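PDB 6SLN: RagA protein from Porphyromonas gingivalis, which probably takes up nutrients across the bacterial outer membrane as a TonB-dependent receptor, with a plug domain held inside a beta-barrel. Local coordinates for residues Gln125-Gln130 with Val185-Ser190; Val144-Thr149 with Ser156-Ile161; Ala304-Ala309 with Glu337-Glu342. All coordinates share one frame; numbering follows the deposited sequence.

Contact 1: residues Gln125-Gln130 with Val185-Ser190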
ATOM      1  N   GLN A 125       5.668  35.203 -24.793  1.00 44.26           N
ATOM      2  CA  GLN A 125       6.862  35.900 -24.324  1.00 55.63           C
ATOM      3  C   GLN A 125       8.129  35.552 -25.100  1.00 59.30           C
ATOM      4  O   GLN A 125       9.080  36.347 -25.105  1.00 52.89           O
ATOM      5  CB  GLN A 125       7.087  35.607 -22.833  1.00 58.42           C
ATOM      6  CG  GLN A 125       5.975  36.108 -21.919  1.00 51.21           C
ATOM      7  CD  GLN A 125       5.767  37.601 -22.033  1.00 59.26           C
ATOM      8  OE1 GLN A 125       6.707  38.382 -21.888  1.00 61.30           O
ATOM      9  NE2 GLN A 125       4.530  38.008 -22.297  1.00 69.54           N
ATOM     10  N   VAL A 126       8.181  34.397 -25.754  1.00 61.21           N
ATOM     11  CA  VAL A 126       9.386  33.981 -26.458  1.00 62.37           C
ATOM     12  C   VAL A 126       9.033  33.557 -27.879  1.00 57.90           C
ATOM     13  O   VAL A 126       8.204  32.663 -28.080  1.00 58.94           O
ATOM     14  CB  VAL A 126      10.102  32.842 -25.717  1.00 70.26           C
ATOM     15  CG1 VAL A 126      11.333  32.407 -26.493  1.00 75.07           C
ATOM     16  CG2 VAL A 126      10.488  33.283 -24.320  1.00 70.76           C
ATOM     17  N   ALA A 127       9.688  34.178 -28.858  1.00 57.56           N
ATOM     18  CA  ALA A 127       9.459  33.860 -30.265  1.00 56.24           C
ATOM     19  C   ALA A 127       9.743  32.390 -30.541  1.00 57.47           C
ATOM     20  O   ALA A 127      10.820  31.889 -30.214  1.00 58.48           O
ATOM     21  CB  ALA A 127      10.344  34.743 -31.152  1.00 51.44           C
ATOM     22  N   GLY A 128       8.774  31.703 -31.140  1.00 53.21           N
ATOM     23  CA  GLY A 128       8.928  30.323 -31.523  1.00 42.92           C
ATOM     24  C   GLY A 128       8.495  29.315 -30.481  1.00 48.95           C
ATOM     25  O   GLY A 128       8.498  28.109 -30.769  1.00 50.35           O
ATOM     26  N   MET A 129       8.128  29.753 -29.281  1.00 45.48           N
ATOM     27  CA  MET A 129       7.732  28.832 -28.221  1.00 48.02           C
ATOM     28  C   MET A 129       6.224  28.927 -28.041  1.00 46.56           C
ATOM     29  O   MET A 129       5.705  30.007 -27.731  1.00 47.12           O
ATOM     30  CB  MET A 129       8.473  29.146 -26.923  1.00 46.78           C
ATOM     31  CG  MET A 129       8.148  28.219 -25.772  1.00 52.06           C
ATOM     32  SD  MET A 129       8.813  28.857 -24.213  1.00 63.62           S
ATOM     33  CE  MET A 129       9.784  27.459 -23.688  1.00 74.18           C
ATOM     34  N   GLN A 130       5.522  27.805 -28.260  1.00 44.10           N
ATOM     35  CA  GLN A 130       4.057  27.775 -28.266  1.00 44.83           C
ATOM     36  C   GLN A 130       3.551  27.172 -26.956  1.00 46.05           C
ATOM     37  O   GLN A 130       3.581  25.951 -26.766  1.00 51.02           O
ATOM     38  CB  GLN A 130       3.515  27.009 -29.472  1.00 40.25           C
ATOM     39  CG  GLN A 130       2.128  27.490 -29.911  1.00 39.42           C
ATOM     40  CD  GLN A 130       1.434  26.586 -30.926  1.00 43.14           C
ATOM     41  OE1 GLN A 130       0.996  27.050 -31.982  1.00 41.48           O
ATOM     42  NE2 GLN A 130       1.312  25.299 -30.602  1.00 49.29           N
ATOM     43  N   VAL A 185      15.379  30.163 -23.112  1.00 54.76           N
ATOM     44  CA  VAL A 185      14.811  29.180 -24.020  1.00 57.74           C
ATOM     45  C   VAL A 185      15.800  28.995 -25.158  1.00 61.39           C
ATOM     46  O   VAL A 185      16.147  29.960 -25.851  1.00 66.93           O
ATOM     47  CB  VAL A 185      13.419  29.593 -24.523  1.00 56.23           C
ATOM     48  CG1 VAL A 185      12.835  28.512 -25.438  1.00 53.23           C
ATOM     49  CG2 VAL A 185      12.502  29.813 -23.330  1.00 46.32           C
ATOM     50  N   LEU A 186      16.280  27.762 -25.319  1.00 57.23           N
ATOM     51  CA  LEU A 186      17.257  27.417 -26.343  1.00 56.15           C
ATOM     52  C   LEU A 186      16.553  26.720 -27.504  1.00 57.00           C
ATOM     53  O   LEU A 186      15.944  25.657 -27.323  1.00 51.71           O
ATOM     54  CB  LEU A 186      18.352  26.526 -25.766  1.00 50.43           C
ATOM     55  CG  LEU A 186      18.869  26.863 -24.377  1.00 49.25           C
ATOM     56  CD1 LEU A 186      19.954  25.901 -24.049  1.00 40.65           C
ATOM     57  CD2 LEU A 186      19.394  28.277 -24.323  1.00 57.13           C
ATOM     58  N   LYS A 187      16.656  27.307 -28.698  1.00 57.68           N
ATOM     59  CA  LYS A 187      15.834  26.897 -29.824  1.00 63.55           C
ATOM     60  C   LYS A 187      16.561  26.076 -30.883  1.00 68.51           C
ATOM     61  O   LYS A 187      15.895  25.334 -31.611  1.00 73.16           O
ATOM     62  CB  LYS A 187      15.218  28.135 -30.495  1.00 61.49           C
ATOM     63  CG  LYS A 187      14.593  29.108 -29.509  1.00 57.87           C
ATOM     64  CD  LYS A 187      13.685  30.140 -30.194  1.00 52.57           C
ATOM     65  CE  LYS A 187      14.097  31.577 -29.837  1.00 51.00           C
ATOM     66  NZ  LYS A 187      13.297  32.647 -30.536  1.00 53.63           N
ATOM     67  N   ASP A 188      17.885  26.178 -30.994  1.00 64.76           N
ATOM     68  CA  ASP A 188      18.617  25.572 -32.099  1.00 66.08           C
ATOM     69  C   ASP A 188      19.703  24.614 -31.613  1.00 66.22           C
ATOM     70  O   ASP A 188      20.130  24.640 -30.459  1.00 72.86           O
ATOM     71  CB  ASP A 188      19.262  26.640 -32.979  1.00 73.83           C
ATOM     72  CG  ASP A 188      20.492  27.211 -32.355  1.00 78.32           C
ATOM     73  OD1 ASP A 188      20.348  27.996 -31.406  1.00 80.84           O
ATOM     74  OD2 ASP A 188      21.597  26.858 -32.790  1.00 82.34           O
ATOM     75  N   ALA A 189      20.181  23.795 -32.555  1.00 61.76           N
ATOM     76  CA  ALA A 189      21.083  22.693 -32.238  1.00 56.63           C
ATOM     77  C   ALA A 189      22.418  23.172 -31.689  1.00 58.03           C
ATOM     78  O   ALA A 189      23.089  22.436 -30.952  1.00 57.54           O
ATOM     79  CB  ALA A 189      21.316  21.841 -33.482  1.00 57.07           C
ATOM     80  N   SER A 190      22.841  24.377 -32.058  1.00 55.49           N
ATOM     81  CA  SER A 190      24.083  24.890 -31.500  1.00 52.19           C
ATOM     82  C   SER A 190      23.899  25.303 -30.052  1.00 59.78           C
ATOM     83  O   SER A 190      24.838  25.197 -29.257  1.00 61.62           O
ATOM     84  CB  SER A 190      24.580  26.069 -32.329  1.00 53.31           C
ATOM     85  OG  SER A 190      25.663  26.736 -31.711  1.00 58.97           O
TER
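The contact belongs to the plug domain of a TonB-dependent receptor. A type II beta turn from Val126 to Met129 leads into strand 129-132, and it faces the end of strand 180-186 and the loop that follows. The turn is closed by Met129 N, which donates to Val126 O at 3.1 Å. Gly128 holds the third position with a positive phi (91°), a backbone shape that suits glycine.

The polar part is one bond. Lys187 NZ donates to the turn carbonyl, with 2.6 Å between NZ and Ala127 O. The ammonium comes in above the carbonyl plane, 33° out of it, and not along a lone pair. CG of Lys187 is anti to its own carbonyl carbon, and the chain bends at chi3 (-125°), so CD and CE also pass near Ala127 O. The same NZ forms a salt bridge with Asp738 of barrel strand 732-746. The buried charge therefore has a carboxylate and a backbone oxygen as partners, and it ties plug to barrel wall. The anionic partner would be expected to favour the charged lysine.

The apolar part centres on Val185, which points at the turn. Val126 lies obliquely across it, and Val126 CG1 is 4.0 Å from Val185 CB. Met129 has CG anti to its backbone N and bends only at chi3, which brings its methyl to the valine. Strand 102-106 adds Ala103 and Val105 beside Val126. At the tip of the methionine, CE touches both branches of the valine: Met129 CE is 3.6 Å from Val185 CG2, with Val185 CG1 almost as near.

Contact 2: residues Val144-Thr149 with Ser156-Ile161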
ATOM      1  N   VAL A 144       4.182  22.777 -24.155  1.00 45.35           N
ATOM      2  CA  VAL A 144       5.145  23.646 -24.822  1.00 47.68           C
ATOM      3  C   VAL A 144       5.701  22.936 -26.048  1.00 52.38           C
ATOM      4  O   VAL A 144       6.050  21.752 -25.985  1.00 62.30           O
ATOM      5  CB  VAL A 144       6.297  24.063 -23.888  1.00 43.66           C
ATOM      6  CG1 VAL A 144       7.204  25.014 -24.621  1.00 44.96           C
ATOM      7  CG2 VAL A 144       5.760  24.704 -22.598  1.00 42.85           C
ATOM      8  N   GLU A 145       5.781  23.666 -27.163  1.00 55.09           N
ATOM      9  CA  GLU A 145       6.423  23.200 -28.395  1.00 48.31           C
ATOM     10  C   GLU A 145       7.288  24.329 -28.947  1.00 47.45           C
ATOM     11  O   GLU A 145       6.780  25.425 -29.213  1.00 49.11           O
ATOM     12  CB  GLU A 145       5.392  22.763 -29.450  1.00 40.64           C
ATOM     13  CG  GLU A 145       4.527  21.548 -29.084  1.00 42.05           C
ATOM     14  CD  GLU A 145       3.497  21.212 -30.154  1.00 48.74           C
ATOM     15  OE1 GLU A 145       3.223  22.087 -30.998  1.00 61.23           O
ATOM     16  OE2 GLU A 145       2.949  20.087 -30.159  1.00 55.29           O
ATOM     17  N   ILE A 146       8.584  24.062 -29.117  1.00 44.12           N
ATOM     18  CA  ILE A 146       9.543  25.030 -29.644  1.00 40.38           C
ATOM     19  C   ILE A 146       9.760  24.746 -31.129  1.00 41.06           C
ATOM     20  O   ILE A 146      10.289  23.686 -31.491  1.00 39.46           O
ATOM     21  CB  ILE A 146      10.866  24.966 -28.865  1.00 46.20           C
ATOM     22  CG1 ILE A 146      10.629  25.395 -27.410  1.00 46.36           C
ATOM     23  CG2 ILE A 146      11.980  25.771 -29.576  1.00 40.09           C
ATOM     24  CD1 ILE A 146      11.830  25.263 -26.525  1.00 43.18           C
ATOM     25  N   HIS A 147       9.368  25.696 -31.988  1.00 47.93           N
ATOM     26  CA  HIS A 147       9.436  25.544 -33.452  1.00 50.81           C
ATOM     27  C   HIS A 147       8.652  24.313 -33.922  1.00 55.70           C
ATOM     28  O   HIS A 147       9.187  23.441 -34.609  1.00 67.96           O
ATOM     29  CB  HIS A 147      10.884  25.458 -33.957  1.00 50.62           C
ATOM     30  CG  HIS A 147      11.687  26.712 -33.790  1.00 56.34           C
ATOM     31  ND1 HIS A 147      13.067  26.706 -33.806  1.00 58.35           N
ATOM     32  CD2 HIS A 147      11.319  28.003 -33.622  1.00 58.63           C
ATOM     33  CE1 HIS A 147      13.515  27.939 -33.657  1.00 60.01           C
ATOM     34  NE2 HIS A 147      12.476  28.746 -33.543  1.00 59.07           N
ATOM     35  N   GLY A 148       7.382  24.227 -33.524  1.00 50.63           N
ATOM     36  CA  GLY A 148       6.485  23.213 -34.046  1.00 39.78           C
ATOM     37  C   GLY A 148       6.517  21.906 -33.277  1.00 49.74           C
ATOM     38  O   GLY A 148       7.244  21.724 -32.297  1.00 59.98           O
ATOM     39  N   THR A 149       5.686  20.971 -33.738  1.00 48.14           N
ATOM     40  CA  THR A 149       5.687  19.604 -33.229  1.00 44.87           C
ATOM     41  C   THR A 149       6.731  18.826 -34.006  1.00 57.14           C
ATOM     42  O   THR A 149       6.640  18.721 -35.232  1.00 59.91           O
ATOM     43  CB  THR A 149       4.323  18.932 -33.390  1.00 49.68           C
ATOM     44  OG1 THR A 149       3.317  19.719 -32.749  1.00 69.72           O
ATOM     45  CG2 THR A 149       4.326  17.554 -32.756  1.00 48.12           C
ATOM     46  N   SER A 156       6.871  16.215 -27.744  1.00 51.90           N
ATOM     47  CA  SER A 156       7.503  17.444 -28.212  1.00 50.87           C
ATOM     48  C   SER A 156       7.832  18.387 -27.070  1.00 51.73           C
ATOM     49  O   SER A 156       8.245  19.527 -27.313  1.00 52.05           O
ATOM     50  CB  SER A 156       6.619  18.159 -29.243  1.00 56.05           C
ATOM     51  OG  SER A 156       6.110  17.241 -30.203  1.00 65.56           O
ATOM     52  N   ALA A 157       7.657  17.938 -25.836  1.00 47.54           N
ATOM     53  CA  ALA A 157       7.995  18.761 -24.690  1.00 41.74           C
ATOM     54  C   ALA A 157       9.477  19.111 -24.709  1.00 38.64           C
ATOM     55  O   ALA A 157      10.314  18.218 -24.877  1.00 38.85           O
ATOM     56  CB  ALA A 157       7.658  18.019 -23.403  1.00 33.07           C
ATOM     57  N   PRO A 158       9.848  20.372 -24.520  1.00 41.24           N
ATOM     58  CA  PRO A 158      11.259  20.678 -24.306  1.00 41.83           C
ATOM     59  C   PRO A 158      11.751  19.968 -23.056  1.00 43.93           C
ATOM     60  O   PRO A 158      10.983  19.611 -22.163  1.00 44.02           O
ATOM     61  CB  PRO A 158      11.287  22.201 -24.115  1.00 42.39           C
ATOM     62  CG  PRO A 158       9.900  22.665 -24.206  1.00 45.20           C
ATOM     63  CD  PRO A 158       8.987  21.491 -24.110  1.00 47.72           C
ATOM     64  N   LEU A 159      13.056  19.764 -23.004  1.00 52.96           N
ATOM     65  CA  LEU A 159      13.690  19.347 -21.765  1.00 55.10           C
ATOM     66  C   LEU A 159      13.696  20.523 -20.795  1.00 50.13           C
ATOM     67  O   LEU A 159      13.981  21.661 -21.183  1.00 46.77           O
ATOM     68  CB  LEU A 159      15.113  18.871 -22.056  1.00 60.93           C
ATOM     69  CG  LEU A 159      15.853  17.938 -21.103  1.00 65.82           C
ATOM     70  CD1 LEU A 159      15.081  16.640 -20.888  1.00 62.34           C
ATOM     71  CD2 LEU A 159      17.240  17.684 -21.683  1.00 68.34           C
ATOM     72  N   TYR A 160      13.349  20.260 -19.537  1.00 52.09           N
ATOM     73  CA  TYR A 160      13.252  21.305 -18.521  1.00 56.16           C
ATOM     74  C   TYR A 160      14.371  21.139 -17.505  1.00 57.21           C
ATOM     75  O   TYR A 160      14.555  20.051 -16.944  1.00 54.09           O
ATOM     76  CB  TYR A 160      11.907  21.280 -17.796  1.00 49.62           C
ATOM     77  CG  TYR A 160      10.724  21.660 -18.627  1.00 48.08           C
ATOM     78  CD1 TYR A 160      10.461  22.986 -18.936  1.00 53.73           C
ATOM     79  CD2 TYR A 160       9.854  20.693 -19.088  1.00 49.79           C
ATOM     80  CE1 TYR A 160       9.358  23.340 -19.702  1.00 50.61           C
ATOM     81  CE2 TYR A 160       8.746  21.028 -19.845  1.00 57.24           C
ATOM     82  CZ  TYR A 160       8.501  22.350 -20.149  1.00 56.47           C
ATOM     83  OH  TYR A 160       7.404  22.664 -20.915  1.00 56.49           O
ATOM     84  N   ILE A 161      15.085  22.232 -17.241  1.00 51.48           N
ATOM     85  CA  ILE A 161      16.348  22.195 -16.521  1.00 51.66           C
ATOM     86  C   ILE A 161      16.391  23.341 -15.513  1.00 58.23           C
ATOM     87  O   ILE A 161      16.359  24.515 -15.901  1.00 61.78           O
ATOM     88  CB  ILE A 161      17.531  22.267 -17.503  1.00 48.12           C
ATOM     89  CG1 ILE A 161      17.414  21.099 -18.480  1.00 53.48           C
ATOM     90  CG2 ILE A 161      18.851  22.208 -16.777  1.00 47.01           C
ATOM     91  CD1 ILE A 161      18.489  21.018 -19.491  1.00 58.81           C
TER
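Apolar contacts carry this junction between two sheets of the plug domain. Strand 143-146 belongs to the two-stranded hairpin with 129-132, and strand 159-162 to the mixed five-stranded sheet. Val144 and Ile146 both pack on Pro158. Val144 crosses the proline ring at about a right angle, with Val144 CG1 3.6 Å from Pro158 CG. Ile146 has CG1 anti to the carbonyl carbon and an extended chain (chi2 175°). This carries Ile146 CD1 to 3.9 Å from Pro158 CB. Val204 of the larger sheet also touches the proline. The CH2 groups of Glu145 and Ser156 meet as well, with Glu145 CG 4.0 Å from Ser156 CB.

The mixed contacts are made by hydroxyl-bearing side chains. Tyr160 reaches Val144 with its phenol end: Val144 CG2 lies at the ring edge, near its plane, beside OH. At the far end Thr149 CG2 meets Ser156 OG.

The polar bonds stay within the first segment or lead outward. Thr149 OG1 donates to Glu145 OE2 at 2.6 Å, reaching the carboxylate from above its plane. His147 NE2 bonds to Asp738, and its ring stacks with Tyr703.

No hydrogen bond joins the two segments. The two sheets are therefore held here by side-chain packing, while polar atoms of His147 and Thr149, in the loop after strand 143-146, bond to the barrel.

Contact 3: residues Ala304-Ala309 with Glu337-Glu342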
ATOM      1  N   ALA A 304     -24.688  26.490 -10.350  1.00 45.64           N
ATOM      2  CA  ALA A 304     -24.788  25.167  -9.745  1.00 43.29           C
ATOM      3  C   ALA A 304     -23.468  24.412  -9.801  1.00 48.85           C
ATOM      4  O   ALA A 304     -23.219  23.552  -8.952  1.00 51.90           O
ATOM      5  CB  ALA A 304     -25.876  24.357 -10.447  1.00 46.27           C
ATOM      6  N   LEU A 305     -22.623  24.686 -10.807  1.00 50.28           N
ATOM      7  CA  LEU A 305     -21.408  23.908 -11.008  1.00 42.39           C
ATOM      8  C   LEU A 305     -20.111  24.702 -11.026  1.00 39.06           C
ATOM      9  O   LEU A 305     -19.054  24.086 -11.160  1.00 42.18           O
ATOM     10  CB  LEU A 305     -21.510  23.063 -12.295  1.00 37.71           C
ATOM     11  CG  LEU A 305     -22.638  22.037 -12.197  1.00 39.94           C
ATOM     12  CD1 LEU A 305     -23.422  22.031 -13.473  1.00 51.21           C
ATOM     13  CD2 LEU A 305     -22.166  20.637 -11.802  1.00 35.86           C
ATOM     14  N   PHE A 306     -20.148  26.025 -10.900  1.00 38.46           N
ATOM     15  CA  PHE A 306     -18.924  26.817 -10.865  1.00 34.39           C
ATOM     16  C   PHE A 306     -19.092  27.935  -9.852  1.00 49.64           C
ATOM     17  O   PHE A 306     -20.189  28.465  -9.654  1.00 54.24           O
ATOM     18  CB  PHE A 306     -18.556  27.414 -12.246  1.00 34.86           C
ATOM     19  CG  PHE A 306     -18.103  26.391 -13.248  1.00 39.52           C
ATOM     20  CD1 PHE A 306     -19.023  25.623 -13.946  1.00 41.16           C
ATOM     21  CD2 PHE A 306     -16.756  26.182 -13.474  1.00 38.52           C
ATOM     22  CE1 PHE A 306     -18.607  24.680 -14.863  1.00 43.69           C
ATOM     23  CE2 PHE A 306     -16.332  25.260 -14.394  1.00 41.35           C
ATOM     24  CZ  PHE A 306     -17.259  24.502 -15.088  1.00 46.02           C
ATOM     25  N   LYS A 307     -17.983  28.295  -9.222  1.00 58.19           N
ATOM     26  CA  LYS A 307     -17.959  29.225  -8.107  1.00 61.16           C
ATOM     27  C   LYS A 307     -16.784  30.158  -8.323  1.00 55.35           C
ATOM     28  O   LYS A 307     -15.901  29.889  -9.133  1.00 60.81           O
ATOM     29  CB  LYS A 307     -17.812  28.481  -6.768  1.00 69.25           C
ATOM     30  CG  LYS A 307     -16.604  27.516  -6.761  1.00 84.66           C
ATOM     31  CD  LYS A 307     -16.271  26.897  -5.390  1.00 92.49           C
ATOM     32  CE  LYS A 307     -14.774  27.035  -5.047  1.00 95.36           C
ATOM     33  NZ  LYS A 307     -14.466  27.057  -3.580  1.00 98.17           N
ATOM     34  N   THR A 308     -16.786  31.267  -7.610  1.00 47.69           N
ATOM     35  CA  THR A 308     -15.574  32.050  -7.486  1.00 45.41           C
ATOM     36  C   THR A 308     -14.686  31.364  -6.460  1.00 53.64           C
ATOM     37  O   THR A 308     -15.164  30.904  -5.417  1.00 52.96           O
ATOM     38  CB  THR A 308     -15.890  33.480  -7.058  1.00 49.54           C
ATOM     39  OG1 THR A 308     -16.802  34.062  -7.994  1.00 55.21           O
ATOM     40  CG2 THR A 308     -14.639  34.316  -7.040  1.00 50.17           C
ATOM     41  N   ALA A 309     -13.397  31.251  -6.775  1.00 51.78           N
ATOM     42  CA  ALA A 309     -12.494  30.551  -5.882  1.00 48.80           C
ATOM     43  C   ALA A 309     -11.336  31.459  -5.500  1.00 46.22           C
ATOM     44  O   ALA A 309     -10.890  32.272  -6.313  1.00 47.23           O
ATOM     45  CB  ALA A 309     -11.966  29.274  -6.532  1.00 49.15           C
ATOM     46  N   GLU A 337      -7.406  27.726  -5.484  1.00 38.74           N
ATOM     47  CA  GLU A 337      -8.615  26.914  -5.445  1.00 36.19           C
ATOM     48  C   GLU A 337      -9.225  26.797  -6.831  1.00 42.34           C
ATOM     49  O   GLU A 337      -9.205  27.752  -7.620  1.00 41.00           O
ATOM     50  CB  GLU A 337      -9.635  27.509  -4.472  1.00 34.88           C
ATOM     51  CG  GLU A 337      -9.445  27.075  -3.026  1.00 47.88           C
ATOM     52  CD  GLU A 337      -9.084  25.590  -2.916  1.00 62.78           C
ATOM     53  OE1 GLU A 337      -8.153  25.270  -2.135  1.00 55.92           O
ATOM     54  OE2 GLU A 337      -9.726  24.748  -3.609  1.00 69.86           O
ATOM     55  N   GLY A 338      -9.753  25.613  -7.133  1.00 46.61           N
ATOM     56  CA  GLY A 338     -10.370  25.399  -8.433  1.00 47.38           C
ATOM     57  C   GLY A 338     -11.719  26.088  -8.523  1.00 44.68           C
ATOM     58  O   GLY A 338     -12.509  26.076  -7.580  1.00 40.70           O
ATOM     59  N   MET A 339     -11.990  26.690  -9.675  1.00 43.55           N
ATOM     60  CA  MET A 339     -13.252  27.413  -9.787  1.00 43.28           C
ATOM     61  C   MET A 339     -14.422  26.505 -10.141  1.00 45.52           C
ATOM     62  O   MET A 339     -15.564  26.845  -9.825  1.00 51.18           O
ATOM     63  CB  MET A 339     -13.140  28.541 -10.800  1.00 46.53           C
ATOM     64  CG  MET A 339     -12.553  28.139 -12.101  1.00 60.35           C
ATOM     65  SD  MET A 339     -12.997  29.413 -13.260  1.00 80.08           S
ATOM     66  CE  MET A 339     -14.450  28.658 -13.963  1.00 89.22           C
ATOM     67  N   ALA A 340     -14.193  25.365 -10.786  1.00 43.35           N
ATOM     68  CA  ALA A 340     -15.276  24.401 -10.885  1.00 40.74           C
ATOM     69  C   ALA A 340     -15.604  23.891  -9.493  1.00 45.60           C
ATOM     70  O   ALA A 340     -14.733  23.799  -8.626  1.00 50.56           O
ATOM     71  CB  ALA A 340     -14.912  23.233 -11.789  1.00 32.14           C
ATOM     72  N   ARG A 341     -16.880  23.580  -9.273  1.00 46.65           N
ATOM     73  CA  ARG A 341     -17.295  23.187  -7.933  1.00 43.50           C
ATOM     74  C   ARG A 341     -16.760  21.815  -7.576  1.00 44.60           C
ATOM     75  O   ARG A 341     -16.443  21.566  -6.406  1.00 44.64           O
ATOM     76  CB  ARG A 341     -18.811  23.228  -7.811  1.00 32.29           C
ATOM     77  CG  ARG A 341     -19.335  24.610  -7.586  1.00 32.97           C
ATOM     78  CD  ARG A 341     -20.765  24.507  -7.107  1.00 39.54           C
ATOM     79  NE  ARG A 341     -21.423  25.794  -7.227  1.00 47.43           N
ATOM     80  CZ  ARG A 341     -21.324  26.760  -6.319  1.00 48.33           C
ATOM     81  NH1 ARG A 341     -20.602  26.575  -5.215  1.00 38.14           N
ATOM     82  NH2 ARG A 341     -21.940  27.912  -6.522  1.00 55.20           N
ATOM     83  N   GLU A 342     -16.668  20.919  -8.567  1.00 40.41           N
ATOM     84  CA  GLU A 342     -15.801  19.750  -8.506  1.00 48.51           C
ATOM     85  C   GLU A 342     -14.443  20.174  -7.959  1.00 42.57           C
ATOM     86  O   GLU A 342     -13.739  20.983  -8.580  1.00 38.47           O
ATOM     87  CB  GLU A 342     -15.653  19.125  -9.886  1.00 54.43           C
ATOM     88  CG  GLU A 342     -15.899  17.653  -9.917  1.00 60.69           C
ATOM     89  CD  GLU A 342     -15.623  17.099 -11.285  1.00 68.99           C
ATOM     90  OE1 GLU A 342     -14.653  16.316 -11.417  1.00 67.62           O
ATOM     91  OE2 GLU A 342     -16.363  17.468 -12.227  1.00 71.42           O
TER
HETATM   92  O   HOH W   1     -17.930  21.367 -11.247  1.00 29.93           O
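Leu305 O is the best-held polar atom here, gripped by two donors. Arg341 N bonds to it at 2.9 Å and is nearly straight at hydrogen (164°), though it approaches from above the carbonyl plane. Water 1 is the second donor, 2.9 Å from Leu305 O. The same water accepts from Glu342 N, so it links the two backbones next to the direct bond. Two residues on, Lys307 N donates to Met339 O at 2.9 Å, nearly along the C=O axis. The two backbone bonds frame Phe306 and Ala340 as a single antiparallel, non-hydrogen-bonded bridge.

Arg341 runs back along segment 304-309, extended from CG to NE. Its guanidinium has Lys307 CB over one face, offset toward the rim and 3.7 Å above the plane. Arg341 NH2 donates to Lys303 O, in the short, weakly bonded helix 301-305. The Phe306 ring turns to another side, where Phe306 CD2 is 3.4 Å from Met339 CE and Phe306 CE2 is 3.6 Å from Ala340 CB. Val394 of helix 390-396 also packs on this ring. Nearer the strands, Ala309 CB meets Glu337 CB at 3.6 Å.

Strands 309-322 and 325-337 form a barrel hairpin, and this contact lies at its open end. The bridge continues the pairing of the two chains beyond the strands. The chemistry implies a join made by two backbone bonds and a bridging water, and by the packing of Arg341, Lys307, Phe306 and Met339. The bond to Lys303 O probably helps to hold the arginine's charge in place.

Overall arrangement
Contacts 1 and 2 lie in the plug domain, with centres 9 Å apart. They share the hairpin of strands 129-132 and 143-146, where Gly128 O pairs with His147 N and Gln130 N with Glu145 O. Along the chain, contact 2 is nested inside the loop closed by contact 1. Together they set this hairpin against the five-stranded plug sheet. Contact 3 follows later in the chain, at the end of a barrel hairpin. Its centre is about 36 Å from that of contact 1 and about 31 Å from that of contact 2. Contacts 1 and 2 thus join parts of the plug and also reach the barrel through Asp738, while contact 3 lies within the barrel's own hairpin end.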